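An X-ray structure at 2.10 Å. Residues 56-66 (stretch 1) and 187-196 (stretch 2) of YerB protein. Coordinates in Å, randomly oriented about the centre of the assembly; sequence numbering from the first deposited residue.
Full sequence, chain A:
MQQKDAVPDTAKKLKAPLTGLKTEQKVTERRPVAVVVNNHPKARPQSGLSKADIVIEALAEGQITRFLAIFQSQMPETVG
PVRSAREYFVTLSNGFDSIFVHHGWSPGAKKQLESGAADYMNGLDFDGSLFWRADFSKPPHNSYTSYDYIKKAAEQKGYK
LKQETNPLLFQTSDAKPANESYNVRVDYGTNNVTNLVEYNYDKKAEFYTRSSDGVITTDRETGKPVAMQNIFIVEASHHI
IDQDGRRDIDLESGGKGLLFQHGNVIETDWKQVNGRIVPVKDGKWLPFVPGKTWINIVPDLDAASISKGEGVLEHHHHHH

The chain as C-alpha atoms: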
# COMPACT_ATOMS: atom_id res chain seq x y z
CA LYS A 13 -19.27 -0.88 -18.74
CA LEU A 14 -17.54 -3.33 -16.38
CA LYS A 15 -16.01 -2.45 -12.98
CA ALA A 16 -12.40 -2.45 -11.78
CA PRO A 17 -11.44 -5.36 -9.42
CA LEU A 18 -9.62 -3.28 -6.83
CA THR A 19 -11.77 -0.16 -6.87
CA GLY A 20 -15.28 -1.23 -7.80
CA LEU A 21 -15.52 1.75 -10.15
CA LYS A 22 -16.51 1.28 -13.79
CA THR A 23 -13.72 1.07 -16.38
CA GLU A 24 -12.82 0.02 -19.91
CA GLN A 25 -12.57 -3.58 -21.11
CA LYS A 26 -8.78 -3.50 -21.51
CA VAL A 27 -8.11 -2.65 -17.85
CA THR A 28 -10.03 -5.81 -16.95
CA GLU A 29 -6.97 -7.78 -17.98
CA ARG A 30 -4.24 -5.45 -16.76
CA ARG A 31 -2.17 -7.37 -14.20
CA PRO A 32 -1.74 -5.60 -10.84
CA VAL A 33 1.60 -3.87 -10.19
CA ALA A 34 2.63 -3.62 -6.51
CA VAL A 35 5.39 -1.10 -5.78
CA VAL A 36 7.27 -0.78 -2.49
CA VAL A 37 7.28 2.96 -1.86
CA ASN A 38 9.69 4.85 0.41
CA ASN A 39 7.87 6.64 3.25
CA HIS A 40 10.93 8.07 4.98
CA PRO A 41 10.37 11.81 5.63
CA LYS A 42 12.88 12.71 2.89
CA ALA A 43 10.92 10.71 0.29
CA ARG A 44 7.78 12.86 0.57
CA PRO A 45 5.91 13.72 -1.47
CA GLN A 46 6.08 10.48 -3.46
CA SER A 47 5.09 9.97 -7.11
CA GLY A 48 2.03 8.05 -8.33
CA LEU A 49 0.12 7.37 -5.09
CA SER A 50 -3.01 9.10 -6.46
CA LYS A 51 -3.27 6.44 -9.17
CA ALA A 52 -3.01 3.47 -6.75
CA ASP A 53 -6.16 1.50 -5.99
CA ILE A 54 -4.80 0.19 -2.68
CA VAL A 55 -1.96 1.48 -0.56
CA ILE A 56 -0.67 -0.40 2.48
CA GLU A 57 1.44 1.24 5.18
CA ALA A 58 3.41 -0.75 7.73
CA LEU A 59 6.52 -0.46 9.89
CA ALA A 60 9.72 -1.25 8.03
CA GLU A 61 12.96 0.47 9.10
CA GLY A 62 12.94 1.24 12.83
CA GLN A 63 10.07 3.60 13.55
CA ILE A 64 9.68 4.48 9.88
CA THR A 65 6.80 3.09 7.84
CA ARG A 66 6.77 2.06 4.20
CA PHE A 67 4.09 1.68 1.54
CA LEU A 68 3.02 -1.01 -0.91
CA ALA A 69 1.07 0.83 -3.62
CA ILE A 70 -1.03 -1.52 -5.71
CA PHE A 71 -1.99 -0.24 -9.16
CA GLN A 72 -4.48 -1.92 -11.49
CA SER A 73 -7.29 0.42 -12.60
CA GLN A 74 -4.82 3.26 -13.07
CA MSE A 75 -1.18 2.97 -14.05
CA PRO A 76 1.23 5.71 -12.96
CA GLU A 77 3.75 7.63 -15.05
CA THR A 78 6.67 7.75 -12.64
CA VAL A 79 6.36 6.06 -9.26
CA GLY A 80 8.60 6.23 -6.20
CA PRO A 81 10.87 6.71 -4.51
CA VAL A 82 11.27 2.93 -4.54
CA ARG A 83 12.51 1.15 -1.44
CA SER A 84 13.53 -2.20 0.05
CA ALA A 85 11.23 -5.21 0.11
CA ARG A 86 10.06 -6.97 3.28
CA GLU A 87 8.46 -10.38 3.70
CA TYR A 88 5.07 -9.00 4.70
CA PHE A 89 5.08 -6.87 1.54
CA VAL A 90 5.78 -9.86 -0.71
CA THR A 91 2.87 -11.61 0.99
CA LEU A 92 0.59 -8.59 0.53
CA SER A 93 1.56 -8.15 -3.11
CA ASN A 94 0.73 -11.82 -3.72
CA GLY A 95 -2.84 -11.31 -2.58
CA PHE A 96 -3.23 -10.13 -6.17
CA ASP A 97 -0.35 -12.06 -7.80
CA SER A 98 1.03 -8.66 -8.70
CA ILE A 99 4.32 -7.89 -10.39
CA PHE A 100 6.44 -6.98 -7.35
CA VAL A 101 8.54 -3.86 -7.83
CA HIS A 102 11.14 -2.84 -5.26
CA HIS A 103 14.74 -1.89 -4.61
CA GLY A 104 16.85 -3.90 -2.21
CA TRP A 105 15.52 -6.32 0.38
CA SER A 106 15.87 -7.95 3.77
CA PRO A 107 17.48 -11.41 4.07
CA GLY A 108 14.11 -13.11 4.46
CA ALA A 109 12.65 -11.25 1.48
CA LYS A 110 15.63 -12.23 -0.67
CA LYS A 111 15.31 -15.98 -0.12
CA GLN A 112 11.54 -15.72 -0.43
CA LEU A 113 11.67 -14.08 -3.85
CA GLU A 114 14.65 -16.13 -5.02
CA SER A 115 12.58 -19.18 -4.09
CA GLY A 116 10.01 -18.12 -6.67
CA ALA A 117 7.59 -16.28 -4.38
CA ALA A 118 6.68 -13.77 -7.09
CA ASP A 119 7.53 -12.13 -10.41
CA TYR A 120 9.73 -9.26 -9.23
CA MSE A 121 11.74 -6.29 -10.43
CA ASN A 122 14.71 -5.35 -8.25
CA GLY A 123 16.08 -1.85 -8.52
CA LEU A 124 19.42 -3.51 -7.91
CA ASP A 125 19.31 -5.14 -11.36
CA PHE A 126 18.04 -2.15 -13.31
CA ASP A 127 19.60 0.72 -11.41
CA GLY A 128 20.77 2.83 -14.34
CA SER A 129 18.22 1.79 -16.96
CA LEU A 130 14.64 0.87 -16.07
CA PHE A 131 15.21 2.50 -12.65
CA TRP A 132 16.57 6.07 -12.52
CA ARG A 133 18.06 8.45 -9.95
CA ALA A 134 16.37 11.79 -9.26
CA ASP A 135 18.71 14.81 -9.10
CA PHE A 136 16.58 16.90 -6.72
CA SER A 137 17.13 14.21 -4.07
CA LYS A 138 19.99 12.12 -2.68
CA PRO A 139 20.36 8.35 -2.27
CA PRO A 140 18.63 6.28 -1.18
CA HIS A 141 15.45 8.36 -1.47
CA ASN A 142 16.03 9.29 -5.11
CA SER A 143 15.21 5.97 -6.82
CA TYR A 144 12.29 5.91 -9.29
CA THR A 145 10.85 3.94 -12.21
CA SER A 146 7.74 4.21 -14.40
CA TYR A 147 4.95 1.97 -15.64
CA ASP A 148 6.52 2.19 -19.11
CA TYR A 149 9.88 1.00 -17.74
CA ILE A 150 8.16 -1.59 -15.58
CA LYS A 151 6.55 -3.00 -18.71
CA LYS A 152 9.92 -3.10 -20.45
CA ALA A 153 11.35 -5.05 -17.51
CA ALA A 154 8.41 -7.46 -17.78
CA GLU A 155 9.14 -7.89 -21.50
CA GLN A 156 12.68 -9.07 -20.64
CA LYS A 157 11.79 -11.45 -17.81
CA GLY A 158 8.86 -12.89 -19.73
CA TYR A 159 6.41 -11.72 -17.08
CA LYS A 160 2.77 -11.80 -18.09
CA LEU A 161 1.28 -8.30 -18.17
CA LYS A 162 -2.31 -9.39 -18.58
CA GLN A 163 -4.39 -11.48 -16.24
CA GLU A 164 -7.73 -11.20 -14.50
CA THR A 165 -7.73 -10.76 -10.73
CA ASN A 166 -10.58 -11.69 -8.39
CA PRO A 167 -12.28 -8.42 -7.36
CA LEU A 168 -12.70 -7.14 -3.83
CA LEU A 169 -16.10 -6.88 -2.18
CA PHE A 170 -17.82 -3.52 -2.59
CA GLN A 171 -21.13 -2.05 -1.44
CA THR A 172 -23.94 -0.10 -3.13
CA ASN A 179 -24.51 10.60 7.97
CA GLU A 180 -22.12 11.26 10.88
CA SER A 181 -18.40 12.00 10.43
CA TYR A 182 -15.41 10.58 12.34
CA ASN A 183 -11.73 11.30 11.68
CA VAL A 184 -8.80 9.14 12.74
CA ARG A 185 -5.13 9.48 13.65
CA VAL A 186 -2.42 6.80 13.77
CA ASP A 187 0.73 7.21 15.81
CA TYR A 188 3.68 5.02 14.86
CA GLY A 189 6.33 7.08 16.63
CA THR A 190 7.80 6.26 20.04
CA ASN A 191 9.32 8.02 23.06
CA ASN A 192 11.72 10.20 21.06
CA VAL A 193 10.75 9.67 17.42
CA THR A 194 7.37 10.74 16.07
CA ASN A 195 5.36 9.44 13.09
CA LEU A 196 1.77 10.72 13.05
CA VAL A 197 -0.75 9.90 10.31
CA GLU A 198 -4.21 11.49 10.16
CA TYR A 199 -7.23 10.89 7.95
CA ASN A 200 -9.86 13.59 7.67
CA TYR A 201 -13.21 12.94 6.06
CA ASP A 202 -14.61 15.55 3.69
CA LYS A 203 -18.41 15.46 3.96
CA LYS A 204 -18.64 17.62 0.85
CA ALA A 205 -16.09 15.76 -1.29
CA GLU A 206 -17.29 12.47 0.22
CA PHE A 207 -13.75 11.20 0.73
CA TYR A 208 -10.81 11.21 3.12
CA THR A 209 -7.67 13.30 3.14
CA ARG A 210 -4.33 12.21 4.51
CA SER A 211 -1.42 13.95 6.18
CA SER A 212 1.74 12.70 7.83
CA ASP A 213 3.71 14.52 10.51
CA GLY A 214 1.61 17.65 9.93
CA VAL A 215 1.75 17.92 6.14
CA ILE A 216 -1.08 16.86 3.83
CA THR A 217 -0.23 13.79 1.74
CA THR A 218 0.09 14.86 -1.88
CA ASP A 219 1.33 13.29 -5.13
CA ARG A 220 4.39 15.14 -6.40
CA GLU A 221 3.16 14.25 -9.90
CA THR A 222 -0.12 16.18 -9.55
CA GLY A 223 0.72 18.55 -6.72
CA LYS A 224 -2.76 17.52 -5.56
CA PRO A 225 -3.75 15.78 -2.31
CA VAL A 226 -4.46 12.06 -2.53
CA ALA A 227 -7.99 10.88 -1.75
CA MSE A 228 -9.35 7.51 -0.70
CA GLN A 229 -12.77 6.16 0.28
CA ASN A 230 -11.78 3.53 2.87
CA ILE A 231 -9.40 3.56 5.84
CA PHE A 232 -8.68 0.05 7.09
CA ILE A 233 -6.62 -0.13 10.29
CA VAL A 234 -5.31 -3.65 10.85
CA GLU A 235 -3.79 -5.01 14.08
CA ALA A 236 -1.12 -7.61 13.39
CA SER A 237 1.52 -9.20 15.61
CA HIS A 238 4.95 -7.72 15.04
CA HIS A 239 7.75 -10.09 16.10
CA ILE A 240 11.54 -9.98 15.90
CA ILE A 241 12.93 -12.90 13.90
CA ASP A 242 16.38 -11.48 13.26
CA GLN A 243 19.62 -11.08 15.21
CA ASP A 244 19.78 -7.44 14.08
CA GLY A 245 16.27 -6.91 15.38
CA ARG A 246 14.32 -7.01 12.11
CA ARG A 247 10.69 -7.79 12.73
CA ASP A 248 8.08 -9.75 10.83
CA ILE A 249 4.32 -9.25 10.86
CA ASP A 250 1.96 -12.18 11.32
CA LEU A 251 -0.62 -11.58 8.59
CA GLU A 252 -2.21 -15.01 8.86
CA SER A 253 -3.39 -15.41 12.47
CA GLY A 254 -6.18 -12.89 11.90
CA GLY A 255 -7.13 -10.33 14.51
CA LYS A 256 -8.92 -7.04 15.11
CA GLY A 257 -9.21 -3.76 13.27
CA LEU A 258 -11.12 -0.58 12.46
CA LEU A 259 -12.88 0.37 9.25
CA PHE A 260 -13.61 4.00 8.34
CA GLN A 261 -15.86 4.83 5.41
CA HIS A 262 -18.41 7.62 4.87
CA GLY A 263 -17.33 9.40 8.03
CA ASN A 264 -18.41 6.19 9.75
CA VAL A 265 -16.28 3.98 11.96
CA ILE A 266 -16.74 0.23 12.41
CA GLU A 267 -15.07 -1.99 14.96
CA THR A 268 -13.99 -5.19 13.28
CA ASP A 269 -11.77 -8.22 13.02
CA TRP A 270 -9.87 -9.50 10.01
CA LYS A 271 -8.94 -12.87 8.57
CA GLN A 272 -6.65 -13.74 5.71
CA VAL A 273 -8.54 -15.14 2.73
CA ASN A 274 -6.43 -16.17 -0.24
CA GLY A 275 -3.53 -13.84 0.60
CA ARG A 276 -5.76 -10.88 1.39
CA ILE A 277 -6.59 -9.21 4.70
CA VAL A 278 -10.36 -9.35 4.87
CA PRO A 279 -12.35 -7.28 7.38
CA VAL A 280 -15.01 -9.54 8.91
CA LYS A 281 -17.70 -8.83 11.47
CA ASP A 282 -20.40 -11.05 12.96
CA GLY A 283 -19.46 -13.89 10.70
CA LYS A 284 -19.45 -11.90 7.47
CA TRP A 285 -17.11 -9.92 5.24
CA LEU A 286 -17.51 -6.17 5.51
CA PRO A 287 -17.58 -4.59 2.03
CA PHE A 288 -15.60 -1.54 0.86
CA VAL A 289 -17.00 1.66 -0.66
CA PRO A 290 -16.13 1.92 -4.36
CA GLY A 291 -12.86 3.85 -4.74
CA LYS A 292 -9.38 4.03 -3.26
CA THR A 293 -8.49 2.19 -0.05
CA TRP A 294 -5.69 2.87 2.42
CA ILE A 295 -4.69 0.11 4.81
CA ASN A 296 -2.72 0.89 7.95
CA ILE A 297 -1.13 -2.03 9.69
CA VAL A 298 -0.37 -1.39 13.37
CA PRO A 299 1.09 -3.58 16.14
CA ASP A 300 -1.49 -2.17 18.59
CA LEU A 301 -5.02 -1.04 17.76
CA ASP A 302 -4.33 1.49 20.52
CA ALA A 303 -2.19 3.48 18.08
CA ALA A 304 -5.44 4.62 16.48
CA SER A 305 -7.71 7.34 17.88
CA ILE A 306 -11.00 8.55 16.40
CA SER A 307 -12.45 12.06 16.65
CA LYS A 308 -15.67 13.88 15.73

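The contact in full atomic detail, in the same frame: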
# COMPACT_ATOMS: atom_id res chain seq x y z
N ILE A 56 -0.82 0.19 1.16
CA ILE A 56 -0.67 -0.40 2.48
C ILE A 56 0.57 0.15 3.19
O ILE A 56 1.67 0.11 2.66
CB ILE A 56 -0.59 -1.94 2.41
CG1 ILE A 56 -1.84 -2.47 1.69
CG2 ILE A 56 -0.55 -2.54 3.83
CD1 ILE A 56 -1.56 -3.15 0.38
N GLU A 57 0.36 0.68 4.39
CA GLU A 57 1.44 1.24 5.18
C GLU A 57 1.73 0.32 6.35
O GLU A 57 0.81 -0.19 6.99
CB GLU A 57 1.05 2.65 5.67
CG GLU A 57 2.07 3.33 6.58
CD GLU A 57 1.65 4.75 6.97
OE1 GLU A 57 2.52 5.51 7.43
OE2 GLU A 57 0.45 5.10 6.82
N ALA A 58 3.01 0.11 6.62
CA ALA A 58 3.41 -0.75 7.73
C ALA A 58 4.83 -0.39 8.14
O ALA A 58 5.58 0.22 7.37
CB ALA A 58 3.34 -2.24 7.33
N LEU A 59 5.18 -0.75 9.38
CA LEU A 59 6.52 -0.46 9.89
C LEU A 59 7.53 -1.25 9.10
O LEU A 59 7.31 -2.41 8.79
CB LEU A 59 6.64 -0.82 11.38
CG LEU A 59 5.97 0.12 12.39
CD1 LEU A 59 6.03 -0.48 13.77
CD2 LEU A 59 6.67 1.46 12.37
N ALA A 60 8.64 -0.61 8.77
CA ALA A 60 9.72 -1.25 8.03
C ALA A 60 11.04 -1.02 8.78
O ALA A 60 11.45 -1.85 9.60
CB ALA A 60 9.79 -0.68 6.62
N GLU A 61 11.68 0.11 8.49
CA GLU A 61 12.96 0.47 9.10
C GLU A 61 12.76 1.23 10.43
O GLU A 61 12.31 2.37 10.43
CB GLU A 61 13.75 1.34 8.12
CG GLU A 61 15.23 1.54 8.42
CD GLU A 61 16.09 0.34 8.06
OE1 GLU A 61 17.32 0.52 7.92
OE2 GLU A 61 15.55 -0.78 7.91
N GLY A 62 13.09 0.59 11.54
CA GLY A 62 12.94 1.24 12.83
C GLY A 62 11.54 1.74 13.09
O GLY A 62 10.59 0.96 13.09
N GLN A 63 11.39 3.04 13.31
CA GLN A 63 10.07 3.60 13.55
C GLN A 63 9.53 4.26 12.29
O GLN A 63 8.59 5.05 12.34
CB GLN A 63 10.11 4.62 14.69
CG GLN A 63 8.82 4.67 15.51
CD GLN A 63 8.55 3.36 16.24
OE1 GLN A 63 7.40 3.01 16.49
NE2 GLN A 63 9.61 2.63 16.58
N ILE A 64 10.12 3.93 11.15
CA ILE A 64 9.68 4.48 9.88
C ILE A 64 8.80 3.47 9.16
O ILE A 64 9.09 2.27 9.16
CB ILE A 64 10.89 4.85 8.98
CG1 ILE A 64 11.67 6.02 9.60
CG2 ILE A 64 10.42 5.21 7.56
CD1 ILE A 64 10.97 7.37 9.51
N THR A 65 7.72 3.96 8.56
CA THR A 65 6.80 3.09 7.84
C THR A 65 7.10 3.13 6.35
O THR A 65 7.80 4.02 5.86
CB THR A 65 5.34 3.52 8.01
OG1 THR A 65 5.19 4.87 7.57
CG2 THR A 65 4.91 3.41 9.46
N ARG A 66 6.55 2.16 5.63
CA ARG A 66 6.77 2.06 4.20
C ARG A 66 5.48 1.62 3.55
O ARG A 66 4.67 0.93 4.17
CB ARG A 66 7.90 1.05 3.93
CG ARG A 66 8.24 0.88 2.46
CD ARG A 66 9.75 0.89 2.29
NE ARG A 66 10.38 -0.10 3.13
CZ ARG A 66 11.62 0.00 3.62
NH1 ARG A 66 12.12 -0.96 4.38
NH2 ARG A 66 12.35 1.08 3.36
N ASP A 187 -0.60 6.84 15.35
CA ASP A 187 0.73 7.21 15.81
C ASP A 187 1.66 6.01 15.80
O ASP A 187 1.44 5.03 16.51
CB ASP A 187 0.66 7.79 17.23
CG ASP A 187 2.02 7.95 17.84
OD1 ASP A 187 2.90 8.57 17.20
OD2 ASP A 187 2.21 7.47 18.97
N TYR A 188 2.70 6.09 14.97
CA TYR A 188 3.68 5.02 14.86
C TYR A 188 4.92 5.36 15.67
O TYR A 188 5.66 4.47 16.08
CB TYR A 188 4.09 4.80 13.40
CG TYR A 188 3.10 4.06 12.56
CD1 TYR A 188 2.34 4.71 11.58
CD2 TYR A 188 2.93 2.68 12.71
CE1 TYR A 188 1.46 4.00 10.76
CE2 TYR A 188 2.05 1.97 11.90
CZ TYR A 188 1.33 2.63 10.93
OH TYR A 188 0.51 1.89 10.11
N GLY A 189 5.16 6.65 15.89
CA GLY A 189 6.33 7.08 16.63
C GLY A 189 6.42 6.54 18.05
O GLY A 189 5.46 5.96 18.56
N THR A 190 7.58 6.72 18.67
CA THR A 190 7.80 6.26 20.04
C THR A 190 8.25 7.41 20.95
O THR A 190 8.08 8.58 20.61
CB THR A 190 8.86 5.14 20.10
OG1 THR A 190 8.91 4.59 21.42
CG2 THR A 190 10.24 5.69 19.75
N ASN A 191 8.84 7.06 22.09
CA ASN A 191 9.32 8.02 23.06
C ASN A 191 10.04 9.26 22.52
O ASN A 191 9.74 10.38 22.93
CB ASN A 191 10.23 7.31 24.07
CG ASN A 191 9.45 6.56 25.13
OD1 ASN A 191 8.71 5.61 24.82
ND2 ASN A 191 9.60 6.97 26.38
N ASN A 192 10.98 9.07 21.61
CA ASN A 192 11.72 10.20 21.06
C ASN A 192 11.36 10.51 19.60
O ASN A 192 11.29 11.68 19.21
CB ASN A 192 13.23 9.96 21.20
CG ASN A 192 13.67 8.58 20.74
OD1 ASN A 192 13.02 7.58 21.05
ND2 ASN A 192 14.78 8.52 20.02
N VAL A 193 11.11 9.47 18.81
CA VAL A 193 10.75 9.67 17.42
C VAL A 193 9.24 9.76 17.26
O VAL A 193 8.49 9.10 17.99
CB VAL A 193 11.27 8.53 16.52
CG1 VAL A 193 12.78 8.45 16.62
CG2 VAL A 193 10.63 7.21 16.93
N THR A 194 8.79 10.57 16.32
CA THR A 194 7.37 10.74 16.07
C THR A 194 7.03 10.41 14.61
O THR A 194 7.82 10.66 13.69
CB THR A 194 6.93 12.20 16.39
OG1 THR A 194 5.50 12.30 16.33
CG2 THR A 194 7.56 13.17 15.42
N ASN A 195 5.86 9.82 14.41
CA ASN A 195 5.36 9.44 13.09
C ASN A 195 3.84 9.42 13.23
O ASN A 195 3.25 8.40 13.61
CB ASN A 195 5.90 8.05 12.70
CG ASN A 195 5.65 7.71 11.24
OD1 ASN A 195 6.08 6.66 10.76
ND2 ASN A 195 4.95 8.58 10.52
N LEU A 196 3.22 10.55 12.93
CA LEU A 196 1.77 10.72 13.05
C LEU A 196 1.06 10.81 11.70
O LEU A 196 1.41 11.62 10.86
CB LEU A 196 1.46 11.98 13.86
CG LEU A 196 0.00 12.41 14.03
CD1 LEU A 196 -0.75 11.41 14.90
CD2 LEU A 196 -0.05 13.81 14.65

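Stretch 1 is a β-hairpin. Its two strands pair through Ala58 and Arg66, with Ala58 N donating to Arg66 O (3.1 Å) and Arg66 N to Ala58 O (2.8 Å). Nearer the loop, Ala60 N donates to Ile64 O at 2.9 Å, and the chain reverses in a type II' turn from Glu61 to Ile64, closed by Ile64 N to Glu61 O at 2.8 Å. Gly62 takes the second position of this turn with phi/psi of 56/-121°, where the positive phi favours glycine. Stretch 2 has no regular helix or strand through its loop, yet it also folds back on itself: Tyr188 N donates to Asn195 O at 2.7 Å, and Thr190 N makes a weak bond to Val193 O at 2.6 Å. Gly189 sits where this loop is tight, since a CB there would lie about 2.4 Å from Thr194 CA. The CA atoms of the two stretches come nearest at Gln63 and Gly189, 6.0 Å apart. The contacts that can be read with confidence are those of side-chain packing.

Tyr188 is its centre. Its CA-to-CB bond points toward the hairpin, and the broad, flat ring gives neighbouring side chains a surface to pack on. Thr65 CG2 lies over one face, 3.5 Å from the ring centroid and 10° off the normal, a nearly ideal CH-pi arrangement. Threonine suits this place because it is bifunctional: while its methyl meets the ring, Thr65 OG1 donates to Glu57 OE1 at 2.7 Å, a bond between the two strands of the hairpin. That bond helps to accommodate the buried carboxylate of Glu57, whose extended side chain (chi1 and chi2 both t) brings OE1 to 3.8 Å from Tyr188 CE1. Leu59 begins sideways to stretch 2, but its end comes nearer, and Leu59 CD2 packs obliquely against Tyr188 CD2 at 3.9 Å.

At the turn, Gln63 points toward stretch 2 and loses 100 Å² of surface to it. Its aliphatic part suits the packing here: Gln63 CG lies 3.6 Å from Gly189 CA and 3.4 Å from Val193 CG2, so a residue with a polar end still contributes a methylene to an apolar contact. Val193, though exposed, has its CA-to-CB bond pointing toward the hairpin, and its CG2 methyl meets this methylene. Asn195 also points toward the hairpin and is buried there, filling space beside Thr65 and Gln63 while its own backbone oxygen secures Tyr188.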